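Local coordinates for protein NanS-p (Escherichia phage vB_EcoP_24B, PDB 6YP6) that probably binds carbohydrate as part of a phage-borne carbohydrate esterase, at residues A123-V128 with L142-A147; Q87-F92 with A203-L208. All blocks are in the same frame, centred on the assembly; numbering follows the deposited sequence.

Contact 1 (123-128 with 142-147) is a hairpin pairing at one margin of the seven-stranded sheet, whose outermost strand there is 140-147. Contact 2 (87-92 with 203-208) sets strand 88-95 of the same sheet against the chain that passes into strand 207-216 of the eight-stranded sheet. Both are partly buried, each with an apolar inner side and a more polar outer one. Contact 1 relies on backbone pairing and a threonine hydroxyl, whereas contact 2 has one direct backbone bond, a water and a tyrosine ring. Their centres lie about 13 Å apart, and their apolar sides meet where L126 CD1 packs 4.0 Å from V89 CG2.

Contact 1 (A123-V128 with L142-A147); sequences AKDLNV and LGTFGA
The F145 ring lies across the side chains of L126 and V128, crossing both obliquely. CD2 of L126 reaches CD1 of F145 at 3.5 Å, while V128 CG2 presses tightly on CE1 of F145, 3.2 Å away. This valine branch stands anti to the carbonyl carbon, beside the backbone N. Branched aliphatic groups suit this buried side because their methyls fit around the CD1-CE1 side of the ring.

T144 and N127 form a non-hydrogen-bonded pair on the other face. T144 OG1 lies 2.9 Å from L126 O and 3.1 Å from N127 OD1; its proton may go to either, and OG1 accepts from G146 N in an ST turn. N127 ND2 bonds to D122.

The backbones join through F145 N to L126 O (2.9 Å) and V128 N to G143 O (2.9 Å, nearly straight at 176°). L142 and G143 together face V128 in a classic beta bulge. G146, with positive phi, suits the corner where strand 140-147 turns.

This antiparallel beta hairpin, strands 125-130 and 140-147, forms one margin of the seven-stranded sheet. Beneath the apolar face, F145 meets F77 edge-to-face and touches L155 of strand 152-159, while L126 packs on I119 of neighbouring strand 113-121.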
loop_
_atom_site.group_PDB
_atom_site.type_symbol
_atom_site.label_atom_id
_atom_site.label_comp_id
_atom_site.label_asym_id
_atom_site.label_seq_id
_atom_site.Cartn_x
_atom_site.Cartn_y
_atom_site.Cartn_z
ATOM N N ALA A 123 -5.206 19.929 -1.347
ATOM C CA ALA A 123 -5.972 20.831 -0.488
ATOM C C ALA A 123 -7.443 20.460 -0.397
ATOM O O ALA A 123 -8.191 21.129 0.323
ATOM C CB ALA A 123 -5.824 22.278 -0.954
ATOM N N LYS A 124 -7.877 19.401 -1.083
ATOM C CA LYS A 124 -9.276 19.015 -1.022
ATOM C C LYS A 124 -9.546 17.516 -1.032
ATOM O O LYS A 124 -10.485 17.080 -0.366
ATOM C CB LYS A 124 -10.106 19.744 -2.088
ATOM C CG LYS A 124 -9.724 19.453 -3.533
ATOM C CD LYS A 124 -10.467 20.412 -4.481
ATOM C CE LYS A 124 -10.328 19.993 -5.941
ATOM N NZ LYS A 124 -10.981 18.686 -6.220
ATOM N N ASP A 125 -8.764 16.736 -1.770
ATOM C CA ASP A 125 -9.083 15.347 -2.050
ATOM C C ASP A 125 -8.032 14.406 -1.464
ATOM O O ASP A 125 -6.879 14.776 -1.258
ATOM C CB ASP A 125 -9.111 15.098 -3.564
ATOM C CG ASP A 125 -10.256 15.786 -4.271
ATOM O OD1 ASP A 125 -11.268 16.076 -3.619
ATOM O OD2 ASP A 125 -10.125 16.008 -5.496
ATOM N N LEU A 126 -8.435 13.154 -1.242
ATOM C CA LEU A 126 -7.508 12.083 -0.890
ATOM C C LEU A 126 -7.091 11.375 -2.176
ATOM O O LEU A 126 -7.937 10.821 -2.886
ATOM C CB LEU A 126 -8.159 11.088 0.071
ATOM C CG LEU A 126 -7.208 10.034 0.641
ATOM C CD1 LEU A 126 -6.171 10.673 1.545
ATOM C CD2 LEU A 126 -7.958 8.940 1.383
ATOM N N ASN A 127 -5.799 11.390 -2.483
ATOM C CA ASN A 127 -5.277 10.895 -3.747
ATOM C C ASN A 127 -4.411 9.654 -3.566
ATOM O O ASN A 127 -3.791 9.448 -2.517
ATOM C CB ASN A 127 -4.446 11.993 -4.402
ATOM C CG ASN A 127 -5.273 13.198 -4.739
ATOM O OD1 ASN A 127 -6.460 13.081 -5.066
ATOM N ND2 ASN A 127 -4.669 14.366 -4.641
ATOM N N VAL A 128 -4.372 8.856 -4.633
ATOM C CA VAL A 128 -3.492 7.705 -4.765
ATOM C C VAL A 128 -2.469 8.041 -5.842
ATOM O O VAL A 128 -2.848 8.370 -6.969
ATOM C CB VAL A 128 -4.265 6.443 -5.165
ATOM C CG1 VAL A 128 -3.319 5.259 -5.217
ATOM C CG2 VAL A 128 -5.435 6.163 -4.250
ATOM N N LEU A 142 -2.767 8.266 -9.756
ATOM C CA LEU A 142 -3.483 7.077 -10.184
ATOM C C LEU A 142 -4.987 7.217 -10.043
ATOM O O LEU A 142 -5.722 6.511 -10.737
ATOM C CB LEU A 142 -3.005 5.869 -9.390
ATOM C CG LEU A 142 -1.528 5.519 -9.567
ATOM C CD1 LEU A 142 -1.198 4.276 -8.762
ATOM C CD2 LEU A 142 -1.157 5.359 -11.041
ATOM N N GLY A 143 -5.454 8.076 -9.153
ATOM C CA GLY A 143 -6.870 8.276 -8.934
ATOM C C GLY A 143 -7.078 8.992 -7.617
ATOM O O GLY A 143 -6.132 9.381 -6.940
ATOM N N THR A 144 -8.349 9.161 -7.279
ATOM C CA THR A 144 -8.722 9.842 -6.055
ATOM C C THR A 144 -9.907 9.134 -5.429
ATOM O O THR A 144 -10.757 8.582 -6.128
ATOM C CB THR A 144 -9.053 11.321 -6.325
ATOM O OG1 THR A 144 -9.359 11.968 -5.095
ATOM C CG2 THR A 144 -10.250 11.504 -7.254
ATOM N N PHE A 145 -9.976 9.192 -4.103
ATOM C CA PHE A 145 -11.153 8.781 -3.355
ATOM C C PHE A 145 -12.184 9.892 -3.273
ATOM O O PHE A 145 -13.243 9.688 -2.679
ATOM C CB PHE A 145 -10.767 8.363 -1.931
ATOM C CG PHE A 145 -9.763 7.240 -1.874
ATOM C CD1 PHE A 145 -8.412 7.517 -1.829
ATOM C CD2 PHE A 145 -10.159 5.909 -1.844
ATOM C CE1 PHE A 145 -7.471 6.517 -1.771
ATOM C CE2 PHE A 145 -9.199 4.891 -1.790
ATOM C CZ PHE A 145 -7.864 5.208 -1.763
ATOM N N GLY A 146 -11.901 11.048 -3.859
ATOM C CA GLY A 146 -12.781 12.186 -3.762
ATOM C C GLY A 146 -12.434 13.068 -2.578
ATOM O O GLY A 146 -11.343 12.988 -1.994
ATOM N N ALA A 147 -13.383 13.935 -2.227
ATOM C CA ALA A 147 -13.171 14.868 -1.133
ATOM C C ALA A 147 -12.740 14.102 0.110
ATOM O O ALA A 147 -13.318 13.075 0.460
ATOM C CB ALA A 147 -14.458 15.636 -0.862
#

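Contact 2 (Q87-F92 with A203-L208)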
loop_
_atom_site.group_PDB
_atom_site.type_symbol
_atom_site.label_atom_id
_atom_site.label_comp_id
_atom_site.label_asym_id
_atom_site.label_seq_id
_atom_site.Cartn_x
_atom_site.Cartn_y
_atom_site.Cartn_z
ATOM N N GLN A 87 -0.521 16.562 3.208
ATOM C CA GLN A 87 -0.144 15.616 4.251
ATOM C C GLN A 87 -0.310 14.168 3.803
ATOM O O GLN A 87 -1.233 13.822 3.065
ATOM C CB GLN A 87 -0.989 15.920 5.488
ATOM C CG GLN A 87 -0.618 15.162 6.732
ATOM C CD GLN A 87 -1.290 15.779 7.933
ATOM O OE1 GLN A 87 -2.339 15.289 8.402
ATOM N NE2 GLN A 87 -0.756 16.872 8.401
ATOM N N TYR A 88 0.636 13.327 4.222
ATOM C CA TYR A 88 0.635 11.919 3.872
ATOM C C TYR A 88 -0.207 11.078 4.819
ATOM O O TYR A 88 -0.321 11.372 6.008
ATOM C CB TYR A 88 2.065 11.348 3.888
ATOM C CG TYR A 88 2.947 11.970 2.832
ATOM C CD1 TYR A 88 2.783 11.686 1.480
ATOM C CD2 TYR A 88 3.931 12.884 3.194
ATOM C CE1 TYR A 88 3.582 12.290 0.529
ATOM C CE2 TYR A 88 4.733 13.493 2.255
ATOM C CZ TYR A 88 4.551 13.205 0.925
ATOM O OH TYR A 88 5.357 13.846 0.023
ATOM N N VAL A 89 -0.735 9.978 4.264
ATOM C CA VAL A 89 -1.277 8.868 5.037
ATOM C C VAL A 89 -0.239 7.747 5.095
ATOM O O VAL A 89 0.332 7.478 6.156
ATOM C CB VAL A 89 -2.622 8.360 4.478
ATOM C CG1 VAL A 89 -3.169 7.247 5.362
ATOM C CG2 VAL A 89 -3.626 9.499 4.356
ATOM N N MET A 90 0.027 7.083 3.972
ATOM C CA MET A 90 0.921 5.925 3.982
ATOM C C MET A 90 1.310 5.579 2.557
ATOM O O MET A 90 0.691 6.027 1.593
ATOM C CB MET A 90 0.247 4.739 4.676
ATOM C CG MET A 90 -0.978 4.213 3.968
ATOM S SD MET A 90 -1.823 3.040 5.021
ATOM C CE MET A 90 -3.375 2.902 4.160
ATOM N N ALA A 91 2.331 4.742 2.456
ATOM C CA ALA A 91 2.830 4.214 1.203
ATOM C C ALA A 91 3.017 2.706 1.309
ATOM O O ALA A 91 3.270 2.157 2.386
ATOM C CB ALA A 91 4.184 4.842 0.833
ATOM N N PHE A 92 2.929 2.060 0.150
ATOM C CA PHE A 92 3.156 0.633 -0.054
ATOM C C PHE A 92 4.304 0.483 -1.046
ATOM O O PHE A 92 4.184 0.905 -2.200
ATOM C CB PHE A 92 1.910 -0.036 -0.669
ATOM C CG PHE A 92 0.692 0.063 0.195
ATOM C CD1 PHE A 92 -0.089 1.209 0.179
ATOM C CD2 PHE A 92 0.323 -0.973 1.041
ATOM C CE1 PHE A 92 -1.211 1.316 1.003
ATOM C CE2 PHE A 92 -0.792 -0.855 1.872
ATOM C CZ PHE A 92 -1.557 0.285 1.837
ATOM N N ALA A 203 4.544 15.053 10.915
ATOM C CA ALA A 203 3.191 14.599 11.194
ATOM C C ALA A 203 2.518 14.065 9.933
ATOM O O ALA A 203 2.564 14.690 8.866
ATOM C CB ALA A 203 2.355 15.742 11.758
ATOM N N THR A 204 1.838 12.936 10.103
ATOM C CA THR A 204 1.013 12.286 9.091
ATOM C C THR A 204 -0.361 12.023 9.703
ATOM O O THR A 204 -0.558 12.121 10.918
ATOM C CB THR A 204 1.659 10.970 8.629
ATOM O OG1 THR A 204 1.750 10.095 9.759
ATOM C CG2 THR A 204 3.030 11.231 8.022
ATOM N N TYR A 205 -1.337 11.669 8.869
ATOM C CA TYR A 205 -2.658 11.363 9.401
ATOM C C TYR A 205 -2.621 10.058 10.192
ATOM O O TYR A 205 -2.130 9.046 9.679
ATOM C CB TYR A 205 -3.682 11.154 8.291
ATOM C CG TYR A 205 -4.044 12.358 7.464
ATOM C CD1 TYR A 205 -5.024 13.241 7.876
ATOM C CD2 TYR A 205 -3.439 12.586 6.226
ATOM C CE1 TYR A 205 -5.378 14.319 7.103
ATOM C CE2 TYR A 205 -3.792 13.669 5.446
ATOM C CZ TYR A 205 -4.766 14.536 5.899
ATOM O OH TYR A 205 -5.158 15.635 5.160
ATOM N N PRO A 206 -3.201 10.005 11.391
ATOM C CA PRO A 206 -3.477 8.696 11.994
ATOM C C PRO A 206 -4.328 7.882 11.026
ATOM O O PRO A 206 -5.204 8.423 10.344
ATOM C CB PRO A 206 -4.234 9.046 13.277
ATOM C CG PRO A 206 -3.807 10.453 13.578
ATOM C CD PRO A 206 -3.690 11.108 12.235
ATOM N N VAL A 207 -4.071 6.577 10.954
ATOM C CA VAL A 207 -4.799 5.708 10.034
ATOM C C VAL A 207 -5.233 4.441 10.754
ATOM O O VAL A 207 -4.488 3.882 11.568
ATOM C CB VAL A 207 -3.972 5.410 8.757
ATOM C CG1 VAL A 207 -2.739 4.569 9.043
ATOM C CG2 VAL A 207 -4.832 4.748 7.666
ATOM N N LEU A 208 -6.442 3.991 10.435
ATOM C CA LEU A 208 -6.968 2.716 10.893
ATOM C C LEU A 208 -6.905 1.739 9.729
ATOM O O LEU A 208 -7.372 2.042 8.626
ATOM C CB LEU A 208 -8.413 2.847 11.372
ATOM C CG LEU A 208 -8.601 3.255 12.832
ATOM C CD1 LEU A 208 -8.008 4.598 13.113
ATOM C CD2 LEU A 208 -10.081 3.226 13.172
HETATM O O HOH W 1 -0.252 7.473 8.795
#
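Y205 packs against Q87 and V89 in a mixed contact, part apolar and part polar, between the start of strand 88-95 and the loop that leads into strand 207-216. The Q87 side chain lies over one face of the Y205 ring, its OE1 standing 3.2 Å above the plane at the centre. The amide is turned 69° from the ring. Nearer the backbone, Q87 CG makes an off-centre CH-pi contact, 4.2 Å from the ring centroid. A long, flexible glutamine suits this partly exposed place: its methylenes pack on the ring while it keeps a polar end. Its CG, anti to the backbone N (chi1 -172°), is thereby put at the CE2 side of the ring.

Further in, V89 divides its branches. CG2 approaches Y205 CD2 at 3.6 Å, and CG1 meets V207 CG2 at 3.8 Å, the two valines crossing at about a right angle. The Y205 hydroxyl is held by T121 and the backbone N of A84, which allows a tyrosine to be buried.

One direct backbone bond, Y205 N to Y88 O (3.1 Å), joins the segments. A water lies within donating reach of V89 O (2.7 Å) and Y205 O (2.6 Å). T204 OG1 is only weakly linked to it and bonds to D198.

V89 and M90 both face I119 in a classic beta bulge. V89 also touches V79 of strand 71-79, and V207 touches L45 of strand 41-46, both in the eight-stranded sheet. The V89, V207 and Y205 side is interior; the whole forms the margin of a sandwich-like pair of sheets, where the connection from strand 193-197 to strand 207-216 crosses between them.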